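Local coordinates for 2,4-dihydroxyhept-2-ene-1,7-dioic acid aldolase (Kordia algicida OT-1, PDB 6BDE), which binds heme and probably acts as an H-NOX-type sensor of nitric oxide or oxygen, at residues D64-I78 against M139-H153. The protein carries 1 engineered substitution. Numbering follows the deposited sequence.
Sequences DDLLLTYGEHFFSVI and MHHFGLGLMNKTFEH. Engineered in segment 64-78: Gly71 (natural residue Ala). With HEM (protoporphyrin IX containing Fe), chain B.
In the H-NOX heme pocket, segment 64-78 of helix 63-81 crosses helix 140-153; the axes of these segments pass 6.5 Å apart at -43°, and the CA atoms of Gly71 and Gly145 lie 4.3 Å from each other. Gly71 is engineered, the natural residue being alanine; its CA-H points at Phe142 O (CA to O 3.4 Å). Three knobs-into-holes contacts run along the crossing. With CG anti to the backbone N (chi1 -179°), the Phe142 ring swings in among Leu67, Tyr70, Gly71 and Phe74 while its CD2 edge meets HEM C2D at 3.5 Å. Leu146 splits its branches: CD2 fills the hole among Gly71, Phe74, Phe75 and Ile78, and CD1 lies 3.4 Å from HEM C4C. Phe75 sits among Leu146, Lys149, Thr150 and His153, with Lys149 CB over one ring face, Thr150 OG1 near CE1 and His153 CB near CZ. With an alanine at Phe75 this hole would probably lose its filling, and Lys149 CB the face it rests on. Farther off, the Asp64 carboxylate stacks on His141, planes 8° apart, and Asn148 ND2 donates to the anti lone pair of Glu72 OE2 (3.2 Å). Unlike that polar pair, Phe142 and Leu146 touch both segment 64-78 and the porphyrin, so shifts between the helices would probably be felt at the heme.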
ATOM      1  N   ASP A  64      10.195  -4.980  -2.395  1.00 29.75           N
ATOM      2  CA  ASP A  64       8.967  -5.248  -3.137  1.00 30.46           C
ATOM      3  C   ASP A  64       8.047  -6.185  -2.363  1.00 30.16           C
ATOM      4  O   ASP A  64       6.876  -5.874  -2.118  1.00 31.98           O
ATOM      5  CB  ASP A  64       9.306  -5.854  -4.502  1.00 34.34           C
ATOM      6  CG  ASP A  64       9.637  -4.807  -5.544  1.00 44.35           C
ATOM      7  OD1 ASP A  64       9.598  -3.604  -5.218  1.00 38.52           O
ATOM      8  OD2 ASP A  64       9.937  -5.195  -6.693  1.00 49.19           O
ATOM      9  N   ASP A  65       8.575  -7.344  -1.961  1.00 30.52           N
ATOM     10  CA  ASP A  65       7.754  -8.350  -1.295  1.00 27.90           C
ATOM     11  C   ASP A  65       7.334  -7.896   0.098  1.00 27.46           C
ATOM     12  O   ASP A  65       6.228  -8.213   0.552  1.00 29.71           O
ATOM     13  CB  ASP A  65       8.513  -9.673  -1.221  1.00 28.08           C
ATOM     14  CG  ASP A  65       8.521 -10.414  -2.542  1.00 34.89           C
ATOM     15  OD1 ASP A  65       8.038  -9.850  -3.547  1.00 35.27           O
ATOM     16  OD2 ASP A  65       9.018 -11.556  -2.576  1.00 37.41           O
ATOM     17  N   LEU A  66       8.206  -7.169   0.798  1.00 29.15           N
ATOM     18  CA  LEU A  66       7.843  -6.652   2.113  1.00 30.67           C
ATOM     19  C   LEU A  66       6.692  -5.660   2.013  1.00 31.92           C
ATOM     20  O   LEU A  66       5.750  -5.707   2.813  1.00 32.31           O
ATOM     21  CB  LEU A  66       9.057  -6.003   2.779  1.00 33.45           C
ATOM     22  CG  LEU A  66      10.202  -6.929   3.189  1.00 34.41           C
ATOM     23  CD1 LEU A  66      11.443  -6.126   3.553  1.00 34.48           C
ATOM     24  CD2 LEU A  66       9.777  -7.820   4.347  1.00 35.74           C
ATOM     25  N   LEU A  67       6.749  -4.755   1.031  1.00 27.78           N
ATOM     26  CA  LEU A  67       5.678  -3.781   0.858  1.00 29.01           C
ATOM     27  C   LEU A  67       4.403  -4.430   0.335  1.00 30.31           C
ATOM     28  O   LEU A  67       3.302  -3.982   0.672  1.00 28.17           O
ATOM     29  CB  LEU A  67       6.131  -2.663  -0.083  1.00 27.50           C
ATOM     30  CG  LEU A  67       7.069  -1.618   0.525  1.00 34.90           C
ATOM     31  CD1 LEU A  67       7.473  -0.587  -0.517  1.00 32.84           C
ATOM     32  CD2 LEU A  67       6.420  -0.948   1.726  1.00 31.03           C
ATOM     33  N   LEU A  68       4.527  -5.476  -0.486  1.00 30.65           N
ATOM     34  CA  LEU A  68       3.345  -6.205  -0.936  1.00 28.97           C
ATOM     35  C   LEU A  68       2.621  -6.835   0.247  1.00 30.25           C
ATOM     36  O   LEU A  68       1.404  -6.684   0.398  1.00 28.85           O
ATOM     37  CB  LEU A  68       3.743  -7.269  -1.962  1.00 31.95           C
ATOM     38  CG  LEU A  68       2.636  -7.896  -2.819  1.00 36.93           C
ATOM     39  CD1 LEU A  68       3.206  -8.379  -4.143  1.00 49.26           C
ATOM     40  CD2 LEU A  68       1.926  -9.040  -2.100  1.00 34.87           C
ATOM     41  N   THR A  69       3.363  -7.549   1.098  1.00 34.07           N
ATOM     42  CA  THR A  69       2.761  -8.164   2.277  1.00 34.47           C
ATOM     43  C   THR A  69       2.155  -7.112   3.198  1.00 35.68           C
ATOM     44  O   THR A  69       1.065  -7.309   3.747  1.00 36.51           O
ATOM     45  CB  THR A  69       3.807  -8.994   3.023  1.00 36.55           C
ATOM     46  OG1 THR A  69       4.273 -10.051   2.174  1.00 37.30           O
ATOM     47  CG2 THR A  69       3.214  -9.596   4.288  1.00 39.39           C
ATOM     48  N   TYR A  70       2.842  -5.980   3.370  1.00 34.37           N
ATOM     49  CA  TYR A  70       2.304  -4.916   4.212  1.00 33.46           C
ATOM     50  C   TYR A  70       1.052  -4.303   3.596  1.00 35.63           C
ATOM     51  O   TYR A  70       0.077  -4.028   4.306  1.00 34.55           O
ATOM     52  CB  TYR A  70       3.365  -3.844   4.454  1.00 32.89           C
ATOM     53  CG  TYR A  70       2.896  -2.726   5.356  1.00 36.47           C
ATOM     54  CD1 TYR A  70       2.112  -2.991   6.470  1.00 39.53           C
ATOM     55  CD2 TYR A  70       3.236  -1.406   5.094  1.00 38.39           C
ATOM     56  CE1 TYR A  70       1.676  -1.976   7.297  1.00 35.73           C
ATOM     57  CE2 TYR A  70       2.806  -0.382   5.916  1.00 37.81           C
ATOM     58  CZ  TYR A  70       2.028  -0.673   7.016  1.00 41.09           C
ATOM     59  OH  TYR A  70       1.595   0.340   7.840  1.00 39.59           O
ATOM     60  N   GLY A  71       1.062  -4.076   2.281  1.00 37.07           N
ATOM     61  CA  GLY A  71      -0.115  -3.522   1.629  1.00 26.22           C
ATOM     62  C   GLY A  71      -1.333  -4.414   1.767  1.00 34.23           C
ATOM     63  O   GLY A  71      -2.453  -3.929   1.950  1.00 33.78           O
ATOM     64  N   GLU A  72      -1.134  -5.730   1.683  1.00 30.92           N
ATOM     65  CA  GLU A  72      -2.242  -6.652   1.906  1.00 32.09           C
ATOM     66  C   GLU A  72      -2.723  -6.590   3.350  1.00 39.42           C
ATOM     67  O   GLU A  72      -3.930  -6.654   3.611  1.00 40.39           O
ATOM     68  CB  GLU A  72      -1.824  -8.075   1.535  1.00 33.02           C
ATOM     69  CG  GLU A  72      -1.498  -8.255   0.062  1.00 32.05           C
ATOM     70  CD  GLU A  72      -1.425  -9.710  -0.353  1.00 39.57           C
ATOM     71  OE1 GLU A  72      -1.248 -10.577   0.529  1.00 38.63           O
ATOM     72  OE2 GLU A  72      -1.549  -9.987  -1.565  1.00 35.83           O
ATOM     73  N   HIS A  73      -1.794  -6.455   4.300  1.00 35.91           N
ATOM     74  CA  HIS A  73      -2.184  -6.358   5.703  1.00 41.71           C
ATOM     75  C   HIS A  73      -2.908  -5.049   5.988  1.00 37.88           C
ATOM     76  O   HIS A  73      -3.837  -5.012   6.804  1.00 46.21           O
ATOM     77  CB  HIS A  73      -0.956  -6.493   6.604  1.00 49.31           C
ATOM     78  CG  HIS A  73      -1.202  -6.082   8.022  1.00 58.29           C
ATOM     79  ND1 HIS A  73      -1.955  -6.836   8.896  1.00 58.36           N
ATOM     80  CD2 HIS A  73      -0.799  -4.992   8.718  1.00 59.26           C
ATOM     81  CE1 HIS A  73      -2.003  -6.230  10.069  1.00 58.77           C
ATOM     82  NE2 HIS A  73      -1.309  -5.109   9.988  1.00 64.13           N
ATOM     83  N   PHE A  74      -2.500  -3.963   5.327  1.00 36.88           N
ATOM     84  CA  PHE A  74      -3.115  -2.667   5.593  1.00 37.64           C
ATOM     85  C   PHE A  74      -4.559  -2.598   5.117  1.00 39.00           C
ATOM     86  O   PHE A  74      -5.319  -1.759   5.612  1.00 43.60           O
ATOM     87  CB  PHE A  74      -2.302  -1.544   4.946  1.00 33.93           C
ATOM     88  CG  PHE A  74      -2.637  -0.179   5.475  1.00 37.04           C
ATOM     89  CD1 PHE A  74      -2.201   0.220   6.729  1.00 35.88           C
ATOM     90  CD2 PHE A  74      -3.398   0.703   4.726  1.00 41.68           C
ATOM     91  CE1 PHE A  74      -2.512   1.473   7.222  1.00 41.60           C
ATOM     92  CE2 PHE A  74      -3.712   1.959   5.213  1.00 45.13           C
ATOM     93  CZ  PHE A  74      -3.269   2.344   6.463  1.00 43.07           C
ATOM     94  N   PHE A  75      -4.956  -3.453   4.172  1.00 40.26           N
ATOM     95  CA  PHE A  75      -6.355  -3.477   3.755  1.00 38.93           C
ATOM     96  C   PHE A  75      -7.259  -3.896   4.905  1.00 40.38           C
ATOM     97  O   PHE A  75      -8.380  -3.392   5.039  1.00 42.94           O
ATOM     98  CB  PHE A  75      -6.536  -4.411   2.560  1.00 40.37           C
ATOM     99  CG  PHE A  75      -7.888  -4.304   1.909  1.00 38.85           C
ATOM    100  CD1 PHE A  75      -8.097  -3.428   0.857  1.00 44.49           C
ATOM    101  CD2 PHE A  75      -8.949  -5.078   2.350  1.00 44.90           C
ATOM    102  CE1 PHE A  75      -9.340  -3.327   0.257  1.00 39.72           C
ATOM    103  CE2 PHE A  75     -10.193  -4.981   1.756  1.00 45.32           C
ATOM    104  CZ  PHE A  75     -10.388  -4.104   0.707  1.00 41.28           C
ATOM    105  N   SER A  76      -6.790  -4.820   5.748  1.00 44.32           N
ATOM    106  CA  SER A  76      -7.564  -5.209   6.921  1.00 40.13           C
ATOM    107  C   SER A  76      -7.693  -4.058   7.909  1.00 40.34           C
ATOM    108  O   SER A  76      -8.712  -3.949   8.600  1.00 49.65           O
ATOM    109  CB  SER A  76      -6.926  -6.424   7.596  1.00 44.62           C
ATOM    110  OG  SER A  76      -5.701  -6.077   8.217  1.00 52.04           O
ATOM    111  N   VAL A  77      -6.676  -3.196   7.995  1.00 45.11           N
ATOM    112  CA  VAL A  77      -6.796  -1.987   8.803  1.00 48.17           C
ATOM    113  C   VAL A  77      -7.874  -1.077   8.230  1.00 48.12           C
ATOM    114  O   VAL A  77      -8.630  -0.436   8.970  1.00 52.47           O
ATOM    115  CB  VAL A  77      -5.438  -1.265   8.895  1.00 54.50           C
ATOM    116  CG1 VAL A  77      -5.537  -0.057   9.816  1.00 59.74           C
ATOM    117  CG2 VAL A  77      -4.357  -2.224   9.370  1.00 54.23           C
ATOM    118  N   ILE A  78      -7.963  -1.012   6.901  1.00 46.37           N
ATOM    119  CA  ILE A  78      -9.022  -0.241   6.258  1.00 44.98           C
ATOM    120  C   ILE A  78     -10.378  -0.887   6.507  1.00 52.15           C
ATOM    121  O   ILE A  78     -11.376  -0.198   6.754  1.00 52.70           O
ATOM    122  CB  ILE A  78      -8.729  -0.105   4.754  1.00 48.26           C
ATOM    123  CG1 ILE A  78      -7.561   0.856   4.523  1.00 43.67           C
ATOM    124  CG2 ILE A  78      -9.977   0.337   4.010  1.00 54.38           C
ATOM    125  CD1 ILE A  78      -6.840   0.637   3.213  1.00 45.36           C
ATOM    126  N   MET A 139       6.157   3.424  -3.659  1.00 27.06           N
ATOM    127  CA  MET A 139       5.475   2.368  -2.914  1.00 27.32           C
ATOM    128  C   MET A 139       4.447   1.646  -3.774  1.00 28.59           C
ATOM    129  O   MET A 139       3.331   1.363  -3.329  1.00 30.01           O
ATOM    130  CB  MET A 139       4.829   2.942  -1.657  1.00 26.77           C
ATOM    131  CG  MET A 139       5.840   3.479  -0.654  1.00 28.87           C
ATOM    132  SD  MET A 139       5.088   4.191   0.820  1.00 34.60           S
ATOM    133  CE  MET A 139       4.223   2.769   1.483  1.00 32.09           C
ATOM    134  N   HIS A 140       4.819   1.325  -5.017  1.00 25.25           N
ATOM    135  CA  HIS A 140       3.881   0.697  -5.943  1.00 26.69           C
ATOM    136  C   HIS A 140       3.411  -0.661  -5.436  1.00 24.97           C
ATOM    137  O   HIS A 140       2.249  -1.038  -5.637  1.00 25.77           O
ATOM    138  CB  HIS A 140       4.527   0.564  -7.324  1.00 28.93           C
ATOM    139  CG  HIS A 140       5.981   0.208  -7.282  1.00 26.29           C
ATOM    140  ND1 HIS A 140       6.427  -1.086  -7.125  1.00 27.85           N
ATOM    141  CD2 HIS A 140       7.090   0.979  -7.381  1.00 28.32           C
ATOM    142  CE1 HIS A 140       7.748  -1.099  -7.127  1.00 28.51           C
ATOM    143  NE2 HIS A 140       8.176   0.141  -7.281  1.00 27.64           N
ATOM    144  N   HIS A 141       4.296  -1.418  -4.785  1.00 28.73           N
ATOM    145  CA  HIS A 141       3.906  -2.729  -4.281  1.00 26.19           C
ATOM    146  C   HIS A 141       3.047  -2.645  -3.027  1.00 27.82           C
ATOM    147  O   HIS A 141       2.292  -3.583  -2.744  1.00 28.10           O
ATOM    148  CB  HIS A 141       5.146  -3.586  -4.022  1.00 25.63           C
ATOM    149  CG  HIS A 141       5.551  -4.416  -5.198  1.00 31.09           C
ATOM    150  ND1 HIS A 141       5.818  -3.870  -6.436  1.00 30.40           N
ATOM    151  CD2 HIS A 141       5.714  -5.754  -5.334  1.00 27.89           C
ATOM    152  CE1 HIS A 141       6.137  -4.834  -7.281  1.00 30.84           C
ATOM    153  NE2 HIS A 141       6.082  -5.987  -6.637  1.00 33.73           N
ATOM    154  N   PHE A 142       3.145  -1.550  -2.269  1.00 27.03           N
ATOM    155  CA  PHE A 142       2.169  -1.302  -1.214  1.00 28.30           C
ATOM    156  C   PHE A 142       0.775  -1.136  -1.803  1.00 29.91           C
ATOM    157  O   PHE A 142      -0.197  -1.703  -1.291  1.00 28.74           O
ATOM    158  CB  PHE A 142       2.569  -0.065  -0.406  1.00 31.98           C
ATOM    159  CG  PHE A 142       1.633   0.252   0.727  1.00 30.56           C
ATOM    160  CD1 PHE A 142       1.661  -0.489   1.898  1.00 33.05           C
ATOM    161  CD2 PHE A 142       0.731   1.299   0.626  1.00 30.90           C
ATOM    162  CE1 PHE A 142       0.800  -0.197   2.943  1.00 35.93           C
ATOM    163  CE2 PHE A 142      -0.130   1.598   1.667  1.00 31.45           C
ATOM    164  CZ  PHE A 142      -0.095   0.849   2.827  1.00 37.48           C
ATOM    165  N   GLY A 143       0.663  -0.372  -2.892  1.00 28.01           N
ATOM    166  CA  GLY A 143      -0.610  -0.261  -3.579  1.00 28.27           C
ATOM    167  C   GLY A 143      -1.039  -1.552  -4.245  1.00 27.00           C
ATOM    168  O   GLY A 143      -2.234  -1.851  -4.305  1.00 27.89           O
ATOM    169  N   LEU A 144      -0.080  -2.333  -4.750  1.00 27.95           N
ATOM    170  CA  LEU A 144      -0.415  -3.619  -5.353  1.00 28.23           C
ATOM    171  C   LEU A 144      -1.041  -4.556  -4.328  1.00 27.34           C
ATOM    172  O   LEU A 144      -2.008  -5.263  -4.633  1.00 28.04           O
ATOM    173  CB  LEU A 144       0.833  -4.253  -5.972  1.00 25.26           C
ATOM    174  CG  LEU A 144       0.695  -5.679  -6.512  1.00 27.11           C
ATOM    175  CD1 LEU A 144      -0.386  -5.760  -7.578  1.00 28.53           C
ATOM    176  CD2 LEU A 144       2.024  -6.174  -7.061  1.00 29.03           C
ATOM    177  N   GLY A 145      -0.506  -4.570  -3.106  1.00 29.30           N
ATOM    178  CA  GLY A 145      -1.092  -5.398  -2.066  1.00 28.55           C
ATOM    179  C   GLY A 145      -2.493  -4.954  -1.692  1.00 29.65           C
ATOM    180  O   GLY A 145      -3.362  -5.784  -1.411  1.00 30.14           O
ATOM    181  N   LEU A 146      -2.732  -3.640  -1.683  1.00 28.76           N
ATOM    182  CA  LEU A 146      -4.079  -3.139  -1.436  1.00 32.26           C
ATOM    183  C   LEU A 146      -5.016  -3.498  -2.584  1.00 34.18           C
ATOM    184  O   LEU A 146      -6.197  -3.788  -2.361  1.00 31.86           O
ATOM    185  CB  LEU A 146      -4.045  -1.625  -1.221  1.00 31.41           C
ATOM    186  CG  LEU A 146      -3.437  -1.139   0.098  1.00 26.92           C
ATOM    187  CD1 LEU A 146      -3.083   0.336   0.017  1.00 28.89           C
ATOM    188  CD2 LEU A 146      -4.390  -1.396   1.252  1.00 34.66           C
ATOM    189  N   MET A 147      -4.505  -3.482  -3.819  1.00 30.72           N
ATOM    190  CA  MET A 147      -5.319  -3.882  -4.961  1.00 27.18           C
ATOM    191  C   MET A 147      -5.656  -5.367  -4.905  1.00 27.10           C
ATOM    192  O   MET A 147      -6.784  -5.765  -5.222  1.00 32.20           O
ATOM    193  CB  MET A 147      -4.598  -3.552  -6.267  1.00 30.40           C
ATOM    194  CG  MET A 147      -4.480  -2.069  -6.580  1.00 29.00           C
ATOM    195  SD  MET A 147      -3.641  -1.825  -8.158  1.00 32.74           S
ATOM    196  CE  MET A 147      -3.540  -0.040  -8.242  1.00 27.67           C
ATOM    197  N   ASN A 148      -4.686  -6.201  -4.517  1.00 29.71           N
ATOM    198  CA  ASN A 148      -4.936  -7.635  -4.386  1.00 33.25           C
ATOM    199  C   ASN A 148      -6.098  -7.905  -3.439  1.00 36.56           C
ATOM    200  O   ASN A 148      -6.997  -8.697  -3.745  1.00 36.09           O
ATOM    201  CB  ASN A 148      -3.676  -8.347  -3.890  1.00 30.68           C
ATOM    202  CG  ASN A 148      -2.616  -8.486  -4.964  1.00 32.82           C
ATOM    203  OD1 ASN A 148      -2.869  -8.236  -6.142  1.00 36.30           O
ATOM    204  ND2 ASN A 148      -1.418  -8.892  -4.560  1.00 32.88           N
ATOM    205  N   LYS A 149      -6.094  -7.248  -2.278  1.00 31.34           N
ATOM    206  CA  LYS A 149      -7.139  -7.463  -1.287  1.00 34.87           C
ATOM    207  C   LYS A 149      -8.443  -6.766  -1.646  1.00 36.50           C
ATOM    208  O   LYS A 149      -9.498  -7.156  -1.132  1.00 36.75           O
ATOM    209  CB  LYS A 149      -6.659  -6.998   0.088  1.00 35.34           C
ATOM    210  CG  LYS A 149      -5.596  -7.896   0.697  1.00 33.89           C
ATOM    211  CD  LYS A 149      -6.140  -9.296   0.930  1.00 36.37           C
ATOM    212  CE  LYS A 149      -5.066 -10.226   1.466  1.00 34.97           C
ATOM    213  NZ  LYS A 149      -5.615 -11.570   1.799  1.00 38.87           N
ATOM    214  N   THR A 150      -8.397  -5.746  -2.506  1.00 35.28           N
ATOM    215  CA  THR A 150      -9.630  -5.148  -3.008  1.00 36.30           C
ATOM    216  C   THR A 150     -10.423  -6.161  -3.823  1.00 38.60           C
ATOM    217  O   THR A 150     -11.642  -6.294  -3.660  1.00 39.65           O
ATOM    218  CB  THR A 150      -9.311  -3.911  -3.850  1.00 31.73           C
ATOM    219  OG1 THR A 150      -8.687  -2.919  -3.026  1.00 32.57           O
ATOM    220  CG2 THR A 150     -10.584  -3.333  -4.458  1.00 39.34           C
ATOM    221  N   PHE A 151      -9.739  -6.896  -4.702  1.00 36.03           N
ATOM    222  CA  PHE A 151     -10.409  -7.933  -5.478  1.00 35.52           C
ATOM    223  C   PHE A 151     -10.853  -9.087  -4.587  1.00 36.14           C
ATOM    224  O   PHE A 151     -11.936  -9.649  -4.786  1.00 40.02           O
ATOM    225  CB  PHE A 151      -9.489  -8.430  -6.591  1.00 36.67           C
ATOM    226  CG  PHE A 151      -9.434  -7.511  -7.776  1.00 36.55           C
ATOM    227  CD1 PHE A 151     -10.366  -7.621  -8.793  1.00 39.52           C
ATOM    228  CD2 PHE A 151      -8.461  -6.529  -7.866  1.00 33.41           C
ATOM    229  CE1 PHE A 151     -10.327  -6.773  -9.881  1.00 47.02           C
ATOM    230  CE2 PHE A 151      -8.418  -5.678  -8.952  1.00 37.51           C
ATOM    231  CZ  PHE A 151      -9.353  -5.801  -9.961  1.00 38.87           C
ATOM    232  N   GLU A 152     -10.032  -9.447  -3.597  1.00 35.73           N
ATOM    233  CA  GLU A 152     -10.407 -10.512  -2.673  1.00 38.45           C
ATOM    234  C   GLU A 152     -11.625 -10.119  -1.846  1.00 37.71           C
ATOM    235  O   GLU A 152     -12.467 -10.966  -1.523  1.00 42.09           O
ATOM    236  CB  GLU A 152      -9.230 -10.858  -1.761  1.00 36.66           C
ATOM    237  CG  GLU A 152      -9.536 -11.956  -0.753  1.00 42.70           C
ATOM    238  CD  GLU A 152      -8.291 -12.646  -0.237  1.00 52.50           C
ATOM    239  OE1 GLU A 152      -8.407 -13.448   0.715  1.00 52.15           O
ATOM    240  OE2 GLU A 152      -7.196 -12.385  -0.779  1.00 48.41           O
ATOM    241  N   HIS A 153     -11.733  -8.835  -1.492  1.00 42.39           N
ATOM    242  CA  HIS A 153     -12.874  -8.373  -0.708  1.00 41.90           C
ATOM    243  C   HIS A 153     -14.183  -8.577  -1.463  1.00 44.75           C
ATOM    244  O   HIS A 153     -15.213  -8.899  -0.858  1.00 48.58           O
ATOM    245  CB  HIS A 153     -12.693  -6.901  -0.335  1.00 47.45           C
ATOM    246  CG  HIS A 153     -13.851  -6.323   0.416  1.00 50.47           C
ATOM    247  ND1 HIS A 153     -14.706  -5.392  -0.134  1.00 56.09           N
ATOM    248  CD2 HIS A 153     -14.297  -6.545   1.675  1.00 54.53           C
ATOM    249  CE1 HIS A 153     -15.629  -5.068   0.753  1.00 54.74           C
ATOM    250  NE2 HIS A 153     -15.403  -5.752   1.860  1.00 60.26           N
TER
HETATM  251  CHA HEM B 201      -0.818   6.095   1.489  1.00 38.91           C
HETATM  252  CHB HEM B 201      -5.759   5.735   3.711  1.00 36.41           C
HETATM  253  CHC HEM B 201      -7.487   2.733  -0.576  1.00 37.90           C
HETATM  254  CHD HEM B 201      -2.462   2.883  -2.688  1.00 31.59           C
HETATM  255  C1A HEM B 201      -2.329   6.037   2.275  1.00 35.01           C
HETATM  256  C2A HEM B 201      -2.155   6.499   3.601  1.00 39.84           C
HETATM  257  C3A HEM B 201      -3.374   6.410   4.141  1.00 38.67           C
HETATM  258  C4A HEM B 201      -4.182   5.896   3.107  1.00 36.53           C
HETATM  259  CMA HEM B 201      -3.796   6.787   5.559  1.00 39.23           C
HETATM  260  CAA HEM B 201      -0.877   7.016   4.259  1.00 32.68           C
HETATM  261  CBA HEM B 201      -0.789   8.523   4.001  1.00 36.99           C
HETATM  262  CGA HEM B 201       0.390   9.148   4.740  1.00 38.82           C
HETATM  263  O1A HEM B 201       0.499  10.402   4.801  1.00 40.13           O
HETATM  264  O2A HEM B 201       1.254   8.417   5.292  1.00 40.66           O
HETATM  265  C1B HEM B 201      -6.508   4.788   2.579  1.00 36.52           C
HETATM  266  C2B HEM B 201      -7.874   4.161   2.921  1.00 36.40           C
HETATM  267  C3B HEM B 201      -8.258   3.403   1.775  1.00 39.00           C
HETATM  268  C4B HEM B 201      -7.136   3.598   0.797  1.00 35.51           C
HETATM  269  CMB HEM B 201      -8.657   4.333   4.223  1.00 46.72           C
HETATM  270  CAB HEM B 201      -9.528   2.588   1.561  1.00 38.06           C
HETATM  271  CBB HEM B 201     -10.714   3.150   1.672  1.00 53.14           C
HETATM  272  C1C HEM B 201      -5.959   2.657  -1.346  1.00 34.91           C
HETATM  273  C2C HEM B 201      -5.953   1.651  -2.338  1.00 32.73           C
HETATM  274  C3C HEM B 201      -4.712   1.693  -2.853  1.00 33.14           C
HETATM  275  C4C HEM B 201      -4.064   2.722  -2.143  1.00 31.83           C
HETATM  276  CMC HEM B 201      -7.099   0.725  -2.737  1.00 35.05           C
HETATM  277  CAC HEM B 201      -4.136   0.831  -3.971  1.00 43.12           C
HETATM  278  CBC HEM B 201      -4.009   1.332  -5.180  1.00 46.74           C
HETATM  279  C1D HEM B 201      -1.773   3.828  -1.490  1.00 30.76           C
HETATM  280  C2D HEM B 201      -0.270   3.787  -1.632  1.00 29.79           C
HETATM  281  C3D HEM B 201       0.216   4.603  -0.575  1.00 27.82           C
HETATM  282  C4D HEM B 201      -1.029   5.113   0.183  1.00 30.76           C
HETATM  283  CMD HEM B 201       0.555   3.051  -2.685  1.00 30.63           C
HETATM  284  CAD HEM B 201       1.680   4.912  -0.262  1.00 30.61           C
HETATM  285  CBD HEM B 201       1.972   6.401  -0.412  1.00 32.71           C
HETATM  286  CGD HEM B 201       2.569   6.654  -1.791  1.00 32.24           C
HETATM  287  O1D HEM B 201       2.520   5.750  -2.666  1.00 30.69           O
HETATM  288  O2D HEM B 201       3.099   7.766  -2.049  1.00 30.75           O
HETATM  289  NA  HEM B 201      -3.583   5.557   1.883  1.00 35.39           N
HETATM  290  NB  HEM B 201      -5.939   4.380   1.206  1.00 37.45           N
HETATM  291  NC  HEM B 201      -4.769   3.352  -1.107  1.00 33.52           N
HETATM  292  ND  HEM B 201      -2.373   4.562  -0.341  1.00 32.89           N
HETATM  293 FE   HEM B 201      -4.314   4.890   0.119  1.00 33.46          FE